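Local coordinates for alcohol dehydrogenase (Thermus thermophilus, PDB 2EIH), which oxidises alcohols with NAD as the hydride acceptor, as a zinc-containing member of the medium-chain dehydrogenase family, at the interface of chains A and B. Coordinates in Å, arbitrary orientation; residue numbers count along the deposited sequence, not the author numbering. Chains: chain A/B, Alcohol dehydrogenase.

Contact 1: the interface of chains A and B. Residues chain A 105-106, 156, 161, 288-290; chain B 280-281, 283.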
loop_
_atom_site.group_PDB
_atom_site.type_symbol
_atom_site.label_atom_id
_atom_site.label_comp_id
_atom_site.label_asym_id
_atom_site.label_seq_id
_atom_site.Cartn_x
_atom_site.Cartn_y
_atom_site.Cartn_z
ATOM N N ASN A 105 -7.676 -11.442 -14.068
ATOM C CA ASN A 105 -9.126 -11.457 -13.837
ATOM C C ASN A 105 -9.767 -10.118 -14.203
ATOM O O ASN A 105 -10.985 -9.944 -14.101
ATOM C CB ASN A 105 -9.442 -11.830 -12.371
ATOM C CG ASN A 105 -8.914 -10.815 -11.367
ATOM O OD1 ASN A 105 -7.757 -10.405 -11.429
ATOM N ND2 ASN A 105 -9.762 -10.421 -10.423
ATOM N N LEU A 106 -8.936 -9.169 -14.622
ATOM C CA LEU A 106 -9.425 -7.860 -15.037
ATOM C C LEU A 106 -9.123 -7.644 -16.516
ATOM O O LEU A 106 -9.298 -6.551 -17.051
ATOM C CB LEU A 106 -8.801 -6.740 -14.193
ATOM C CG LEU A 106 -9.557 -6.315 -12.924
ATOM C CD1 LEU A 106 -10.928 -5.748 -13.296
ATOM C CD2 LEU A 106 -9.724 -7.516 -12.000
ATOM N N GLN A 156 -9.130 -12.969 -2.601
ATOM C CA GLN A 156 -9.088 -11.585 -3.054
ATOM C C GLN A 156 -9.909 -10.720 -2.114
ATOM O O GLN A 156 -9.506 -9.608 -1.794
ATOM C CB GLN A 156 -9.626 -11.431 -4.483
ATOM C CG GLN A 156 -9.470 -10.002 -5.017
ATOM C CD GLN A 156 -9.720 -9.860 -6.509
ATOM O OE1 GLN A 156 -10.808 -9.470 -6.927
ATOM N NE2 GLN A 156 -8.715 -10.189 -7.320
ATOM N N LYS A 161 -8.830 -7.202 -1.037
ATOM C CA LYS A 161 -9.914 -6.245 -0.811
ATOM C C LYS A 161 -10.063 -5.767 0.632
ATOM O O LYS A 161 -9.986 -4.573 0.900
ATOM C CB LYS A 161 -11.243 -6.854 -1.262
ATOM C CG LYS A 161 -11.788 -6.301 -2.560
ATOM C CD LYS A 161 -10.832 -6.406 -3.729
ATOM C CE LYS A 161 -11.546 -5.884 -4.960
ATOM N NZ LYS A 161 -10.700 -5.704 -6.157
ATOM N N GLY A 288 -16.580 -4.621 -4.630
ATOM C CA GLY A 288 -17.025 -5.758 -5.421
ATOM C C GLY A 288 -15.811 -6.600 -5.782
ATOM O O GLY A 288 -14.739 -6.058 -6.046
ATOM N N SER A 289 -15.964 -7.917 -5.799
ATOM C CA SER A 289 -14.853 -8.786 -6.120
ATOM C C SER A 289 -15.267 -10.044 -6.864
ATOM O O SER A 289 -16.146 -10.782 -6.428
ATOM C CB SER A 289 -14.105 -9.174 -4.843
ATOM O OG SER A 289 -13.150 -10.213 -5.092
ATOM N N THR A 290 -14.630 -10.282 -7.999
ATOM C CA THR A 290 -14.922 -11.468 -8.783
ATOM C C THR A 290 -13.612 -12.179 -9.016
ATOM O O THR A 290 -12.665 -11.591 -9.526
ATOM C CB THR A 290 -15.577 -11.112 -10.137
ATOM O OG1 THR A 290 -16.862 -10.508 -9.914
ATOM C CG2 THR A 290 -15.773 -12.368 -10.978
ATOM N N PHE B 280 -20.751 -5.154 -8.472
ATOM C CA PHE B 280 -20.069 -6.368 -8.057
ATOM C C PHE B 280 -19.483 -7.087 -9.263
ATOM O O PHE B 280 -18.287 -7.378 -9.301
ATOM C CB PHE B 280 -21.047 -7.280 -7.317
ATOM C CG PHE B 280 -21.959 -6.545 -6.371
ATOM C CD1 PHE B 280 -21.483 -5.480 -5.600
ATOM C CD2 PHE B 280 -23.292 -6.927 -6.236
ATOM C CE1 PHE B 280 -22.325 -4.810 -4.711
ATOM C CE2 PHE B 280 -24.144 -6.264 -5.348
ATOM C CZ PHE B 280 -23.659 -5.203 -4.584
ATOM N N TYR B 281 -20.330 -7.363 -10.248
ATOM C CA TYR B 281 -19.889 -8.039 -11.457
ATOM C C TYR B 281 -18.702 -7.308 -12.072
ATOM O O TYR B 281 -17.732 -7.934 -12.496
ATOM C CB TYR B 281 -21.027 -8.109 -12.478
ATOM C CG TYR B 281 -20.620 -8.729 -13.797
ATOM C CD1 TYR B 281 -20.362 -10.099 -13.899
ATOM C CD2 TYR B 281 -20.471 -7.941 -14.945
ATOM C CE1 TYR B 281 -19.965 -10.670 -15.110
ATOM C CE2 TYR B 281 -20.073 -8.500 -16.160
ATOM C CZ TYR B 281 -19.823 -9.866 -16.234
ATOM O OH TYR B 281 -19.432 -10.431 -17.429
ATOM N N GLN B 283 -16.700 -5.410 -10.493
ATOM C CA GLN B 283 -15.732 -5.157 -9.437
ATOM C C GLN B 283 -15.521 -3.682 -9.085
ATOM O O GLN B 283 -14.396 -3.231 -8.882
ATOM C CB GLN B 283 -14.390 -5.788 -9.809
ATOM C CG GLN B 283 -14.494 -7.250 -10.174
ATOM C CD GLN B 283 -13.147 -7.944 -10.211
ATOM O OE1 GLN B 283 -12.476 -8.090 -9.187
ATOM N NE2 GLN B 283 -12.737 -8.365 -11.401
#
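B:Gln283 inserts its side chain between A:Leu106, A:Gln156 and A:Thr290, losing 118 Å² to chain A, the largest share in this patch. CG stands anti to its own carbonyl carbon (chi1 -53°) and the chain runs on extended, carrying the amide deep into chain A. There OE1 lies 3.3 Å from the backbone N of A:Thr290, a straight (175° at H) but weak hydrogen bond. NE2 is pressed tip to tip against the methyl CD2 of A:Leu106 at 3.2 Å, with the carbonyl O of A:Asn105 next at 3.6 Å. The side chain of A:Gln156 crosses at about a right angle, amide planes 13° apart, its OE1 3.1 Å from OE1 of B:Gln283, a clash of two acceptors as modelled. The A:Gln156 amide is likelier to be turned over: A:Ser289 OG, bonded to its OE1 at 3.1 Å, could accept instead, whereas turning B:Gln283 would cost the A:Thr290 bond. ND2 of A:Asn105 braces A:Thr290, donating to its carbonyl O at 3.3 Å. An alanine in place of B:Gln283 would probably leave the A:Thr290 N-H without this mate and open a gap beside A:Leu106. The other side is loose: OG1 of A:Thr290 stays 3.5 Å from the carbonyl O of poorly ordered B:Phe280. B:Gln283 lies between helix 278-281 and strand 285-288; the chain A groups receiving it come from 3-10 helix 104-106, helix 148-161 and the segment after strand 285-288.

Contact 2: the interface of chains A and B. Residues chain A 285-288; chain B 284-287.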
loop_
_atom_site.group_PDB
_atom_site.type_symbol
_atom_site.label_atom_id
_atom_site.label_comp_id
_atom_site.label_asym_id
_atom_site.label_seq_id
_atom_site.Cartn_x
_atom_site.Cartn_y
_atom_site.Cartn_z
ATOM N N SER A 285 -16.878 1.193 3.354
ATOM C CA SER A 285 -16.386 0.897 2.007
ATOM C C SER A 285 -17.016 -0.394 1.510
ATOM O O SER A 285 -16.983 -1.411 2.191
ATOM C CB SER A 285 -14.862 0.708 2.016
ATOM O OG SER A 285 -14.190 1.766 2.707
ATOM N N ILE A 286 -17.596 -0.348 0.322
ATOM C CA ILE A 286 -18.198 -1.529 -0.276
ATOM C C ILE A 286 -17.351 -1.883 -1.485
ATOM O O ILE A 286 -17.198 -1.080 -2.401
ATOM C CB ILE A 286 -19.629 -1.250 -0.734
ATOM C CG1 ILE A 286 -20.457 -0.775 0.455
ATOM C CG2 ILE A 286 -20.240 -2.509 -1.340
ATOM C CD1 ILE A 286 -21.688 -0.016 0.064
ATOM N N LEU A 287 -16.824 -3.096 -1.494
ATOM C CA LEU A 287 -15.941 -3.522 -2.557
ATOM C C LEU A 287 -16.441 -4.746 -3.315
ATOM O O LEU A 287 -16.693 -5.795 -2.722
ATOM C CB LEU A 287 -14.575 -3.827 -1.946
ATOM C CG LEU A 287 -14.074 -2.803 -0.912
ATOM C CD1 LEU A 287 -13.052 -3.429 0.016
ATOM C CD2 LEU A 287 -13.494 -1.607 -1.629
ATOM N N GLY A 288 -16.580 -4.621 -4.630
ATOM C CA GLY A 288 -17.025 -5.758 -5.421
ATOM C C GLY A 288 -15.811 -6.600 -5.782
ATOM O O GLY A 288 -14.739 -6.058 -6.046
ATOM N N LEU B 284 -16.609 -2.931 -9.009
ATOM C CA LEU B 284 -16.523 -1.528 -8.653
ATOM C C LEU B 284 -16.340 -1.394 -7.147
ATOM O O LEU B 284 -16.589 -2.341 -6.393
ATOM C CB LEU B 284 -17.791 -0.802 -9.104
ATOM C CG LEU B 284 -17.834 -0.332 -10.564
ATOM C CD1 LEU B 284 -17.222 -1.346 -11.513
ATOM C CD2 LEU B 284 -19.278 -0.048 -10.929
ATOM N N SER B 285 -15.887 -0.220 -6.715
ATOM C CA SER B 285 -15.662 0.055 -5.294
ATOM C C SER B 285 -16.303 1.384 -4.928
ATOM O O SER B 285 -16.073 2.392 -5.582
ATOM C CB SER B 285 -14.159 0.153 -4.993
ATOM O OG SER B 285 -13.425 -0.946 -5.540
ATOM N N ILE B 286 -17.113 1.379 -3.882
ATOM C CA ILE B 286 -17.754 2.597 -3.411
ATOM C C ILE B 286 -17.151 2.907 -2.054
ATOM O O ILE B 286 -17.234 2.102 -1.131
ATOM C CB ILE B 286 -19.262 2.405 -3.255
ATOM C CG1 ILE B 286 -19.858 1.972 -4.590
ATOM C CG2 ILE B 286 -19.908 3.701 -2.778
ATOM C CD1 ILE B 286 -21.185 1.289 -4.462
ATOM N N LEU B 287 -16.566 4.088 -1.931
ATOM C CA LEU B 287 -15.894 4.468 -0.708
ATOM C C LEU B 287 -16.464 5.723 -0.060
ATOM O O LEU B 287 -16.528 6.781 -0.685
ATOM C CB LEU B 287 -14.416 4.688 -1.028
ATOM C CG LEU B 287 -13.777 3.631 -1.944
ATOM C CD1 LEU B 287 -12.553 4.189 -2.642
ATOM C CD2 LEU B 287 -13.425 2.406 -1.132
#
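A:Ile286 and B:Ile286 face each other across the two-fold axis as the central pair of an antiparallel strand pairing, in which strand 285-288 of each chain joins the two subunits edge to edge, the mode by which medium-chain alcohol dehydrogenases commonly dimerise. Each isoleucine N donates to the other's carbonyl O at 2.9 Å (167° at H), so this pair closes a reciprocal ring of two hydrogen bonds. One step outward, A:Gly288 N reaches the carbonyl O of B:Leu284, also at 2.9 Å, with a slightly more bent bond of 156° at H. The side chains alternate between the faces of the sheet. On one face stand the isoleucines, CB of A:Ile286 lying 4.5 Å from CB of B:Ile286. On the opposite face the leucine of each strand meets the serine of the other. In A:Leu287, CB leaves the strand without a close partner across; CG stands anti to its own carbonyl carbon (chi1 -43°), which swings the branch point toward chain B. CD1 turns back to its own chain, 3.4 Å from the carbonyl O of A:Lys161, while CD2 of A:Leu287 makes the contact: it rests 3.9 Å from CB of B:Ser285 and 4.0 Å from its hydroxyl OG, an apolar touch along the serine. The same methyl meets its symmetry mate, CD2 of B:Leu287, tip to tip at 4.0 Å, and B:Leu287 in turn covers A:Ser285.

The C-alpha centres of contact 1 and contact 2 are about 10 Å apart, and A:Gly288 belongs to both: its N closes the strand pairing in contact 2, while its carbonyl side borders the inserted glutamine of contact 1. In chain B the connection runs through the sequence, since the glutamine directly precedes the leucine whose carbonyl receives that glycine N-H. The strand pairing probably sets the register in which the glutamine enters the partner. With the two-fold twin of contact 1 at the other end, the paired strands would be flanked on both sides, consistent with a dimer unit within the deposited four-copy assembly.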